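Local coordinates for protein glutamine amido transferase (Methylobacillus flagellatus, PDB 3M3P) that belongs to the glutamine amidotransferase family, with an alpha/beta fold in which helices pack around a large mixed beta sheet, at residues A[119-122]-A[123-126]; A[235-238]-A[239-242]; A[76-80]-A[81-85]. All coordinates share one frame; numbering follows the deposited sequence.

Contact 1 of 3, residues A[119-122]-A[123-126]; sequences QHVP and QALE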
loop_
_atom_site.group_PDB
_atom_site.type_symbol
_atom_site.label_atom_id
_atom_site.label_comp_id
_atom_site.label_asym_id
_atom_site.label_seq_id
_atom_site.Cartn_x
_atom_site.Cartn_y
_atom_site.Cartn_z
ATOM N N GLN A 119 -10.495 -13.452 1.999
ATOM C CA GLN A 119 -11.560 -13.857 2.880
ATOM C C GLN A 119 -12.835 -13.993 2.084
ATOM O O GLN A 119 -13.004 -13.297 1.067
ATOM C CB GLN A 119 -11.738 -12.828 4.000
ATOM C CG GLN A 119 -10.591 -12.795 5.033
ATOM C CD GLN A 119 -10.440 -14.016 5.839
ATOM O OE1 GLN A 119 -9.403 -14.607 5.752
ATOM N NE2 GLN A 119 -11.404 -14.363 6.723
ATOM N N HIS A 120 -13.685 -14.916 2.501
ATOM C CA HIS A 120 -14.926 -15.202 1.754
ATOM C C HIS A 120 -16.019 -14.234 2.137
ATOM O O HIS A 120 -16.993 -14.627 2.801
ATOM C CB HIS A 120 -15.286 -16.649 1.982
ATOM C CG HIS A 120 -14.316 -17.594 1.372
ATOM N ND1 HIS A 120 -14.524 -18.954 1.331
ATOM C CD2 HIS A 120 -13.132 -17.375 0.757
ATOM C CE1 HIS A 120 -13.498 -19.524 0.722
ATOM N NE2 HIS A 120 -12.654 -18.589 0.338
ATOM N N VAL A 121 -15.815 -12.989 1.711
ATOM C CA VAL A 121 -16.700 -11.870 1.942
ATOM C C VAL A 121 -16.910 -11.128 0.613
ATOM O O VAL A 121 -16.040 -11.127 -0.239
ATOM C CB VAL A 121 -16.188 -10.945 3.079
ATOM C CG1 VAL A 121 -16.185 -11.733 4.421
ATOM C CG2 VAL A 121 -14.833 -10.308 2.785
ATOM N N PRO A 122 -18.079 -10.521 0.453
ATOM C CA PRO A 122 -18.362 -9.895 -0.817
ATOM C C PRO A 122 -17.410 -8.735 -1.095
ATOM O O PRO A 122 -17.065 -8.474 -2.252
ATOM C CB PRO A 122 -19.819 -9.432 -0.685
ATOM C CG PRO A 122 -20.178 -9.452 0.758
ATOM C CD PRO A 122 -19.250 -10.527 1.360
ATOM N N GLN A 123 -16.886 -8.063 -0.104
ATOM C CA GLN A 123 -15.963 -6.977 -0.249
ATOM C C GLN A 123 -14.664 -7.457 -0.921
ATOM O O GLN A 123 -13.981 -6.692 -1.658
ATOM C CB GLN A 123 -15.619 -6.367 1.122
ATOM C CG GLN A 123 -16.829 -5.706 1.879
ATOM C CD GLN A 123 -17.769 -6.684 2.610
ATOM O OE1 GLN A 123 -17.655 -7.913 2.524
ATOM N NE2 GLN A 123 -18.832 -6.140 3.268
ATOM N N ALA A 124 -14.238 -8.702 -0.662
ATOM C CA ALA A 124 -13.024 -9.248 -1.293
ATOM C C ALA A 124 -13.271 -9.422 -2.783
ATOM O O ALA A 124 -12.417 -9.117 -3.616
ATOM C CB ALA A 124 -12.635 -10.572 -0.653
ATOM N N LEU A 125 -14.440 -9.901 -3.158
ATOM C CA LEU A 125 -14.774 -10.055 -4.565
ATOM C C LEU A 125 -14.751 -8.677 -5.231
ATOM O O LEU A 125 -14.210 -8.524 -6.346
ATOM C CB LEU A 125 -16.139 -10.689 -4.720
ATOM C CG LEU A 125 -16.668 -10.847 -6.141
ATOM C CD1 LEU A 125 -15.786 -11.769 -6.962
ATOM C CD2 LEU A 125 -18.141 -11.247 -6.135
ATOM N N GLU A 126 -15.382 -7.701 -4.600
ATOM C CA GLU A 126 -15.503 -6.336 -5.177
ATOM C C GLU A 126 -14.152 -5.683 -5.411
ATOM O O GLU A 126 -13.902 -5.147 -6.517
ATOM C CB GLU A 126 -16.352 -5.470 -4.253
ATOM C CG GLU A 126 -16.541 -4.047 -4.771
ATOM C CD GLU A 126 -17.518 -3.185 -4.028
ATOM O OE1 GLU A 126 -18.245 -3.690 -3.142
ATOM O OE2 GLU A 126 -17.590 -1.963 -4.382
#
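Val121 caps helix 122-128 with an extended backbone and Pro122 is its first residue, followed by Gln123 to Glu126 with helical phi and psi. The segment illustrates how a helix N-terminus can be started without a polar side chain at the cap. Val121 O accepts a weak hydrogen bond from Ala124 N at 3.1 Å, bent to 134° at the hydrogen, and also the indole N-H of Trp131. From the next carbonyl, Pro122 O, the bond goes to Glu126 N at 3.0 Å, a straighter helical link running nearly along the C=O axis. Pro122 has no N-H to offer, which costs little at the first helical position, where an N-H would have no carbonyl of an earlier helical turn to meet. Just before the cap, an inverse gamma turn centred on His120 bends the chain, with a weak bond from Val121 N to Gln119 O, and Gln119 O comes to 3.2 Å from Ala124 CB. Val121 CG2 packs on Ala124 CB at 4.1 Å, while Trp131 touches Ala124 and Leu125. Gln123 reaches back rather than out: its chain bends at chi2 (80°), bringing the amide beside the Pro122 ring, the two side chains running the same way. Val151 and Ile153 of strand 150-156 also touch this glutamine. Its oxygen meets carbon rather than N-H groups within the turn, with Gln123 OE1 3.4 Å from Val121 CB and 3.3 Å from Pro122 CD.

Contact 2 of 3, residues A[235-238]-A[239-242]; sequences RWIK and GLQR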
loop_
_atom_site.group_PDB
_atom_site.type_symbol
_atom_site.label_atom_id
_atom_site.label_comp_id
_atom_site.label_asym_id
_atom_site.label_seq_id
_atom_site.Cartn_x
_atom_site.Cartn_y
_atom_site.Cartn_z
ATOM N N ARG A 235 -11.075 0.200 -8.968
ATOM C CA ARG A 235 -12.148 0.337 -7.976
ATOM C C ARG A 235 -11.883 1.539 -7.094
ATOM O O ARG A 235 -12.778 2.328 -6.816
ATOM C CB ARG A 235 -12.264 -0.919 -7.145
ATOM C CG ARG A 235 -13.315 -0.899 -6.058
ATOM C CD ARG A 235 -14.718 -0.535 -6.563
ATOM N NE ARG A 235 -15.614 -0.467 -5.405
ATOM C CZ ARG A 235 -15.716 0.615 -4.657
ATOM N NH1 ARG A 235 -15.031 1.701 -4.991
ATOM N NH2 ARG A 235 -16.478 0.619 -3.605
ATOM N N TRP A 236 -10.655 1.685 -6.619
ATOM C CA TRP A 236 -10.337 2.753 -5.690
ATOM C C TRP A 236 -10.582 4.158 -6.247
ATOM O O TRP A 236 -11.137 5.020 -5.566
ATOM C CB TRP A 236 -8.869 2.612 -5.245
ATOM C CG TRP A 236 -8.540 3.629 -4.198
ATOM C CD1 TRP A 236 -8.891 3.556 -2.892
ATOM C CD2 TRP A 236 -7.824 4.839 -4.354
ATOM N NE1 TRP A 236 -8.451 4.672 -2.209
ATOM C CE2 TRP A 236 -7.781 5.472 -3.093
ATOM C CE3 TRP A 236 -7.240 5.470 -5.452
ATOM C CZ2 TRP A 236 -7.183 6.725 -2.907
ATOM C CZ3 TRP A 236 -6.606 6.685 -5.244
ATOM C CH2 TRP A 236 -6.593 7.291 -4.011
ATOM N N ILE A 237 -10.253 4.395 -7.512
ATOM C CA ILE A 237 -10.457 5.737 -8.056
ATOM C C ILE A 237 -11.917 6.108 -8.275
ATOM O O ILE A 237 -12.211 7.267 -8.457
ATOM C CB ILE A 237 -9.657 5.998 -9.354
ATOM C CG1 ILE A 237 -10.031 5.062 -10.503
ATOM C CG2 ILE A 237 -8.119 5.900 -9.070
ATOM C CD1 ILE A 237 -9.536 5.559 -11.906
ATOM N N LYS A 238 -12.814 5.123 -8.239
ATOM C CA LYS A 238 -14.252 5.481 -8.283
ATOM C C LYS A 238 -14.585 6.395 -7.104
ATOM O O LYS A 238 -15.548 7.153 -7.166
ATOM C CB LYS A 238 -15.099 4.217 -8.292
ATOM C CG LYS A 238 -14.859 3.425 -9.544
ATOM C CD LYS A 238 -15.875 2.360 -9.765
ATOM C CE LYS A 238 -15.765 1.810 -11.179
ATOM N NZ LYS A 238 -16.197 0.370 -11.165
ATOM N N GLY A 239 -13.859 6.316 -6.006
ATOM C CA GLY A 239 -14.108 7.101 -4.815
ATOM C C GLY A 239 -13.468 8.487 -4.795
ATOM O O GLY A 239 -13.675 9.232 -3.848
ATOM N N LEU A 240 -12.682 8.862 -5.809
ATOM C CA LEU A 240 -12.001 10.177 -5.787
ATOM C C LEU A 240 -13.036 11.282 -5.598
ATOM O O LEU A 240 -14.134 11.231 -6.214
ATOM C CB LEU A 240 -11.203 10.414 -7.092
ATOM C CG LEU A 240 -9.957 9.526 -7.275
ATOM C CD1 LEU A 240 -9.362 9.868 -8.643
ATOM C CD2 LEU A 240 -8.940 9.740 -6.139
ATOM N N GLN A 241 -12.675 12.265 -4.808
ATOM C CA GLN A 241 -13.514 13.446 -4.667
ATOM C C GLN A 241 -13.467 14.297 -5.922
ATOM O O GLN A 241 -12.399 14.547 -6.488
ATOM C CB GLN A 241 -13.041 14.287 -3.529
ATOM C CG GLN A 241 -13.474 13.780 -2.212
ATOM C CD GLN A 241 -14.956 14.092 -1.915
ATOM O OE1 GLN A 241 -15.599 14.906 -2.611
ATOM N NE2 GLN A 241 -15.515 13.409 -0.902
ATOM N N ARG A 242 -14.644 14.762 -6.371
ATOM C CA ARG A 242 -14.729 15.550 -7.603
ATOM C C ARG A 242 -15.596 16.797 -7.336
ATOM O O ARG A 242 -16.642 16.663 -6.796
ATOM C CB ARG A 242 -15.335 14.668 -8.715
ATOM C CG ARG A 242 -14.445 13.530 -9.241
ATOM C CD ARG A 242 -15.101 12.607 -10.279
ATOM N NE ARG A 242 -14.190 11.545 -10.707
ATOM C CZ ARG A 242 -13.265 11.674 -11.642
ATOM N NH1 ARG A 242 -13.186 12.813 -12.315
ATOM N NH2 ARG A 242 -12.462 10.677 -11.921
HETATM O O HOH W 1 -13.185 8.018 -10.938
HETATM O O HOH W 2 -14.683 9.712 -8.496
#
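Trp236 and Ile237 touch Gly239 and Leu240 in the turn that follows helix 218-237, where backbone bonds and apolar packing work together. Arg235 comes first in the segment: its carbonyl already takes the N-H of Lys238, three residues on, while its guanidinium turns to Glu126 and Asp168. Trp236 accepts Gly239 N at its carbonyl oxygen, Trp236 O, over 3.0 Å, the donor standing well above the carbonyl plane. With CG anti to the backbone N (chi1 -175°), its indole swings toward the following loop, where Trp236 CZ3 meets Leu240 CD2 at 3.9 Å, the two side chains crossing at about a right angle. Ile237 opens a type I beta turn closed by Leu240 N on Ile237 O at 3.1 Å. Ile237 CB also meets the other leucine methyl, Leu240 CD1, at 3.9 Å. Leu240 is thus gripped through both branches, one by each neighbouring apolar side chain. The Ile237 carbonyl also accepts from a water 2.8 Å from Ile237 O, which accepts a hydrogen bond from Arg242 NH2. A second water, itself in the guanidinium plane at its edge, accepts from Arg242 NE at 2.9 Å and lies near Lys238 O and Leu240 O. Two waters thus bridge the guanidinium to Ile237 O, Lys238 O and Leu240 O, and a positive group near these carbonyls is probably favourable.

Contact 3 of 3, residues A[76-80]-A[81-85]; sequences RDAVA and QRVPV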
loop_
_atom_site.group_PDB
_atom_site.type_symbol
_atom_site.label_atom_id
_atom_site.label_comp_id
_atom_site.label_asym_id
_atom_site.label_seq_id
_atom_site.Cartn_x
_atom_site.Cartn_y
_atom_site.Cartn_z
ATOM N N ARG A 76 -7.023 10.740 9.394
ATOM C CA ARG A 76 -8.321 10.854 10.050
ATOM C C ARG A 76 -9.220 11.832 9.356
ATOM O O ARG A 76 -10.433 11.569 9.166
ATOM C CB ARG A 76 -8.209 11.164 11.540
ATOM C CG ARG A 76 -7.654 9.968 12.289
ATOM C CD ARG A 76 -7.818 10.111 13.797
ATOM N NE ARG A 76 -6.861 11.052 14.242
ATOM C CZ ARG A 76 -5.618 10.785 14.654
ATOM N NH1 ARG A 76 -5.181 9.570 14.715
ATOM N NH2 ARG A 76 -4.823 11.788 14.998
ATOM N N ASP A 77 -8.665 12.983 8.965
ATOM C CA ASP A 77 -9.464 13.987 8.270
ATOM C C ASP A 77 -9.971 13.445 6.898
ATOM O O ASP A 77 -11.100 13.720 6.504
ATOM C CB ASP A 77 -8.667 15.264 8.037
ATOM C CG ASP A 77 -8.392 16.090 9.253
ATOM O OD1 ASP A 77 -8.956 15.818 10.349
ATOM O OD2 ASP A 77 -7.607 17.076 9.053
ATOM N N ALA A 78 -9.114 12.704 6.181
ATOM C CA ALA A 78 -9.524 12.124 4.905
ATOM C C ALA A 78 -10.741 11.211 5.145
ATOM O O ALA A 78 -11.739 11.280 4.422
ATOM C CB ALA A 78 -8.389 11.328 4.296
ATOM N N VAL A 79 -10.656 10.324 6.112
ATOM C CA VAL A 79 -11.774 9.406 6.385
ATOM C C VAL A 79 -13.018 10.181 6.775
ATOM O O VAL A 79 -14.113 9.931 6.256
ATOM C CB VAL A 79 -11.352 8.304 7.396
ATOM C CG1 VAL A 79 -12.537 7.394 7.791
ATOM C CG2 VAL A 79 -10.212 7.472 6.839
ATOM N N ALA A 80 -12.882 11.190 7.633
ATOM C CA ALA A 80 -14.037 12.033 8.004
ATOM C C ALA A 80 -14.644 12.769 6.815
ATOM O O ALA A 80 -15.881 12.955 6.757
ATOM C CB ALA A 80 -13.618 13.023 9.096
ATOM N N GLN A 81 -13.817 13.221 5.881
ATOM C CA GLN A 81 -14.231 14.035 4.755
ATOM C C GLN A 81 -14.565 13.209 3.509
ATOM O O GLN A 81 -14.839 13.766 2.443
ATOM C CB GLN A 81 -13.161 15.107 4.431
ATOM C CG GLN A 81 -13.025 16.157 5.503
ATOM C CD GLN A 81 -14.327 16.946 5.643
ATOM O OE1 GLN A 81 -14.827 17.444 4.628
ATOM N NE2 GLN A 81 -14.845 17.066 6.883
ATOM N N ARG A 82 -14.466 11.883 3.625
ATOM C CA ARG A 82 -14.682 10.987 2.486
ATOM C C ARG A 82 -13.725 11.213 1.341
ATOM O O ARG A 82 -14.104 11.090 0.153
ATOM C CB ARG A 82 -16.158 11.026 1.999
ATOM C CG ARG A 82 -17.088 10.546 3.128
ATOM C CD ARG A 82 -18.554 10.391 2.738
ATOM N NE ARG A 82 -18.645 9.346 1.732
ATOM C CZ ARG A 82 -18.543 8.032 1.973
ATOM N NH1 ARG A 82 -18.416 7.556 3.231
ATOM N NH2 ARG A 82 -18.600 7.180 0.934
ATOM N N VAL A 83 -12.483 11.577 1.645
ATOM C CA VAL A 83 -11.401 11.618 0.664
ATOM C C VAL A 83 -10.769 10.205 0.762
ATOM O O VAL A 83 -10.273 9.812 1.824
ATOM C CB VAL A 83 -10.375 12.706 1.028
ATOM C CG1 VAL A 83 -9.149 12.615 0.140
ATOM C CG2 VAL A 83 -11.043 14.085 0.923
ATOM N N PRO A 84 -10.868 9.406 -0.324
ATOM C CA PRO A 84 -10.396 8.037 -0.217
ATOM C C PRO A 84 -8.906 7.939 0.071
ATOM O O PRO A 84 -8.104 8.732 -0.425
ATOM C CB PRO A 84 -10.715 7.447 -1.581
ATOM C CG PRO A 84 -10.632 8.604 -2.520
ATOM C CD PRO A 84 -11.180 9.747 -1.735
ATOM N N VAL A 85 -8.542 6.900 0.818
ATOM C CA VAL A 85 -7.164 6.591 1.179
ATOM C C VAL A 85 -6.797 5.224 0.683
ATOM O O VAL A 85 -7.563 4.260 0.840
ATOM C CB VAL A 85 -6.936 6.698 2.731
ATOM C CG1 VAL A 85 -5.439 6.507 3.072
ATOM C CG2 VAL A 85 -7.456 8.042 3.293
#
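Positive backbone torsions at Arg82 (phi 61°, psi 35°) turn the chain back so that Val83 N faces Ala78 O, and helix 68-81 ends in a Schellman motif. Val83 N bonds to Ala78 O at 2.9 Å, while inside that loop Arg82 N meets Val79 O at 3.3 Å, approaching from above the carbonyl plane. Gln81 N keeps the last helical bond, to Asp77 O at 2.8 Å, with a weaker second reach to Ala78 O. Gln81 CB and CG crowd the end of that Asp77 carbonyl, Gln81 CB coming to 3.2 Å from Asp77 O. The turned chain then runs on past Ala78 toward strand 85-88, as expected of a helix-to-strand connection in an alpha/beta fold. There Ala78 CB is the shared apolar surface: it lies 4.1 Å from Val83 CB and 3.6 Å from Val85 CG2, a branch set anti to the carbonyl carbon of its residue. Ile46 touches Ala78 as well. Late carbonyls of the helix, Asp77 O to Val79 O, thus all find N-H partners within the turn, so the end is closed by its own backbone while the buried methyl seals it against the strand.

How the contacts relate
Contacts 2 and 3 are close partners, their centres about 12 Å apart, although far apart along the chain. Gln241 NE2 lies 2.9 Å from Arg82 O, a probable hydrogen bond joining the chain just after the 237-240 turn to the Schellman turn, and Trp236 NE1 is likewise placed at 3.2 Å from Val85 O. Gly239 O packs on Pro84 CD. Contact 1 joins this pair through contact 2 alone, by the salt bridge of Glu126 OE2 with Arg235 NE at 2.7 Å; from contact 3 its nearest atoms are about 11 Å away. Trp236 and Val85 lie near, without touching, Gly87, Cys89 and Gly91, a sequence that resembles the nucleophile elbow of this family.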